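Local structure of glutamate racemase (Bacillus anthracis, 2DWU) at residues C36-N41 with D263-P268. The protein belongs to the Asp/Glu/hydantoin racemase family of two-domain alpha/beta enzymes and is modelled here with bound D-glutamic acid and potassium. Residues are numbered along the deposited sequence; the frame is centred on the assembly and turned at random. Where two conformers were deposited one is given.
With K (potassium ion), chain G.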
ATOM      1  N   CYS B  36      20.914  -5.163   3.468  0.50  9.60           N
ATOM      2  CA  CYS B  36      21.864  -6.017   4.193  0.50 10.20           C
ATOM      3  C   CYS B  36      20.965  -7.187   4.592  0.50  9.44           C
ATOM      4  O   CYS B  36      20.139  -7.062   5.495  0.50  9.18           O
ATOM      5  CB  CYS B  36      22.397  -5.340   5.448  0.50 10.38           C
ATOM      6  SG  CYS B  36      23.622  -6.356   6.283  0.50 11.71           S
ATOM      7  N   TYR B  37      21.142  -8.305   3.903  1.00  9.29           N
ATOM      8  CA  TYR B  37      20.312  -9.495   4.082  1.00  9.73           C
ATOM      9  C   TYR B  37      20.983 -10.678   4.727  1.00  9.62           C
ATOM     10  O   TYR B  37      22.127 -10.963   4.413  1.00  9.10           O
ATOM     11  CB  TYR B  37      19.874  -9.924   2.677  1.00  8.17           C
ATOM     12  CG  TYR B  37      18.951 -11.120   2.572  1.00  7.62           C
ATOM     13  CD1 TYR B  37      17.593 -10.945   2.267  1.00  7.98           C
ATOM     14  CD2 TYR B  37      19.437 -12.413   2.705  1.00  8.77           C
ATOM     15  CE1 TYR B  37      16.737 -12.053   2.084  1.00  7.34           C
ATOM     16  CE2 TYR B  37      18.579 -13.544   2.532  1.00  8.14           C
ATOM     17  CZ  TYR B  37      17.232 -13.335   2.216  1.00  8.57           C
ATOM     18  OH  TYR B  37      16.388 -14.416   1.994  1.00  9.57           O
ATOM     19  N   ILE B  38      20.271 -11.363   5.620  0.50  7.92           N
ATOM     20  CA  ILE B  38      20.809 -12.570   6.243  0.50  8.54           C
ATOM     21  C   ILE B  38      19.770 -13.687   6.102  0.50  9.36           C
ATOM     22  O   ILE B  38      18.590 -13.490   6.446  0.50  8.73           O
ATOM     23  CB  ILE B  38      21.152 -12.365   7.769  0.50  8.38           C
ATOM     24  CG1 ILE B  38      21.456 -13.728   8.416  0.50  9.91           C
ATOM     25  CG2 ILE B  38      20.011 -11.677   8.514  0.50  9.74           C
ATOM     26  CD1 ILE B  38      22.668 -14.443   7.820  0.50  9.30           C
ATOM     27  N   GLY B  39      20.203 -14.825   5.556  1.00  8.50           N
ATOM     28  CA  GLY B  39      19.319 -15.982   5.405  1.00  8.91           C
ATOM     29  C   GLY B  39      19.927 -17.113   6.208  1.00 10.04           C
ATOM     30  O   GLY B  39      21.119 -17.435   6.031  1.00  9.84           O
ATOM     31  N   ASP B  40      19.139 -17.721   7.097  1.00  8.15           N
ATOM     32  CA  ASP B  40      19.653 -18.800   7.962  1.00  9.29           C
ATOM     33  C   ASP B  40      19.503 -20.170   7.308  1.00  9.68           C
ATOM     34  O   ASP B  40      18.928 -21.097   7.898  1.00  9.51           O
ATOM     35  CB  ASP B  40      18.899 -18.755   9.293  1.00  9.89           C
ATOM     36  CG  ASP B  40      19.541 -19.612  10.399  1.00  9.75           C
ATOM     37  OD1 ASP B  40      20.701 -20.037  10.239  1.00 12.71           O
ATOM     38  OD2 ASP B  40      18.860 -19.831  11.440  1.00 10.59           O
ATOM     39  N   ASN B  41      20.063 -20.325   6.112  1.00  9.76           N
ATOM     40  CA  ASN B  41      19.906 -21.577   5.395  1.00 10.70           C
ATOM     41  C   ASN B  41      20.302 -22.837   6.157  1.00 11.65           C
ATOM     42  O   ASN B  41      19.709 -23.904   5.950  1.00 12.81           O
ATOM     43  CB  ASN B  41      20.672 -21.526   4.077  1.00 11.42           C
ATOM     44  CG  ASN B  41      20.135 -20.468   3.155  1.00 11.51           C
ATOM     45  OD1 ASN B  41      20.425 -19.280   3.317  1.00 10.93           O
ATOM     46  ND2 ASN B  41      19.325 -20.885   2.192  1.00 12.26           N
ATOM     47  N   ASP B 263      28.198 -13.772   1.280  1.00 19.16           N
ATOM     48  CA  ASP B 263      29.242 -14.152   2.232  1.00 18.75           C
ATOM     49  C   ASP B 263      28.679 -15.086   3.300  1.00 19.84           C
ATOM     50  O   ASP B 263      27.472 -15.088   3.564  1.00 15.99           O
ATOM     51  CB  ASP B 263      29.848 -12.914   2.895  1.00 20.43           C
ATOM     52  CG  ASP B 263      30.812 -12.180   1.977  1.00 22.04           C
ATOM     53  OD1 ASP B 263      30.458 -11.113   1.465  1.00 24.07           O
ATOM     54  OD2 ASP B 263      31.936 -12.694   1.765  1.00 26.14           O
ATOM     55  N   CYS B 264      29.567 -15.870   3.910  1.00 20.75           N
ATOM     56  CA  CYS B 264      29.184 -16.825   4.951  1.00 23.46           C
ATOM     57  C   CYS B 264      29.175 -16.157   6.320  1.00 23.59           C
ATOM     58  O   CYS B 264      29.899 -15.185   6.567  1.00 25.61           O
ATOM     59  CB  CYS B 264      30.161 -18.005   4.969  1.00 27.24           C
ATOM     60  SG  CYS B 264      31.862 -17.503   5.318  1.00 36.33           S
ATOM     61  N   VAL B 265      28.353 -16.674   7.219  1.00 21.05           N
ATOM     62  CA  VAL B 265      28.260 -16.132   8.560  1.00 22.40           C
ATOM     63  C   VAL B 265      27.935 -17.277   9.499  1.00 21.44           C
ATOM     64  O   VAL B 265      27.270 -18.229   9.092  1.00 19.29           O
ATOM     65  CB  VAL B 265      27.133 -15.070   8.669  1.00 23.98           C
ATOM     66  CG1 VAL B 265      25.862 -15.590   8.018  1.00 24.38           C
ATOM     67  CG2 VAL B 265      26.852 -14.746  10.129  1.00 24.26           C
ATOM     68  N   ASP B 266      28.431 -17.194  10.731  1.00 21.59           N
ATOM     69  CA  ASP B 266      28.156 -18.196  11.754  1.00 22.26           C
ATOM     70  C   ASP B 266      27.299 -17.573  12.842  1.00 23.55           C
ATOM     71  O   ASP B 266      27.616 -16.490  13.347  1.00 24.74           O
ATOM     72  CB  ASP B 266      29.446 -18.696  12.425  1.00 25.07           C
ATOM     73  CG  ASP B 266      30.191 -19.709  11.597  1.00 28.54           C
ATOM     74  OD1 ASP B 266      31.305 -20.100  12.000  1.00 32.00           O
ATOM     75  OD2 ASP B 266      29.683 -20.131  10.547  1.00 30.04           O
ATOM     76  N   LEU B 267      26.223 -18.255  13.211  1.00 21.81           N
ATOM     77  CA  LEU B 267      25.367 -17.775  14.290  1.00 23.37           C
ATOM     78  C   LEU B 267      25.474 -18.825  15.381  1.00 24.70           C
ATOM     79  O   LEU B 267      25.605 -20.008  15.082  1.00 25.15           O
ATOM     80  CB  LEU B 267      23.909 -17.658  13.832  1.00 21.36           C
ATOM     81  CG  LEU B 267      23.671 -16.700  12.664  1.00 18.59           C
ATOM     82  CD1 LEU B 267      22.194 -16.742  12.278  1.00 18.29           C
ATOM     83  CD2 LEU B 267      24.102 -15.291  13.045  1.00 19.08           C
ATOM     84  N   PRO B 268      25.464 -18.407  16.660  1.00 25.78           N
ATOM     85  CA  PRO B 268      25.364 -17.029  17.145  1.00 27.02           C
ATOM     86  C   PRO B 268      26.671 -16.276  16.927  1.00 29.19           C
ATOM     87  O   PRO B 268      27.748 -16.879  16.896  1.00 28.22           O
ATOM     88  CB  PRO B 268      25.027 -17.210  18.628  1.00 26.98           C
ATOM     89  CG  PRO B 268      25.717 -18.492  18.970  1.00 26.30           C
ATOM     90  CD  PRO B 268      25.401 -19.364  17.782  1.00 26.97           C
TER
HETATM   91  K     K G 277      27.252 -21.163   9.529  1.00 24.35           K
HETATM   92  O   HOH W   1      25.448 -20.513  11.770  1.00 16.06           O
HETATM   93  O   HOH W   2      26.921 -22.734  12.374  1.00 28.57           O
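I38 and V265 meet in a small apolar contact, without hydrogen bonds, at the end of strand 35-39 and just past the end of strand 262-264, parallel strands that strand 238-241 separates in the six-stranded sheet. The two beta-branched residues, which favour extended backbone, reach across on the same side of the sheet, and both also rest on F240 of that middle strand. I38 has CG1 anti to the backbone N (chi1 169°), and its CD1 meets V265 CG1 at 3.4 Å, the two side chains crossing nearly at right angles. F64 and L65 of helix 51-65 adjoin this pair. Two residues further along, L267 CD1 lies 4.2 Å from D40 OD1, a loose approach of a methyl to a carboxylate engaged elsewhere: OD1 is hydrogen-bonded to T242 OG1, and OD2 forms a salt bridge with R43 and a hydrogen bond with Y46. L267 also packs on E60 and M61. Just past the strand, backbone and side chain both serve potassium: V265 O binds it at 3.0 Å and D266 OD2 at 2.8 Å, while a ligating water accepts a hydrogen bond from L267 N. T242 O completes the protein ligands of this metal site, beside the edge strand of a parallel, Rossmann-like alpha/beta domain.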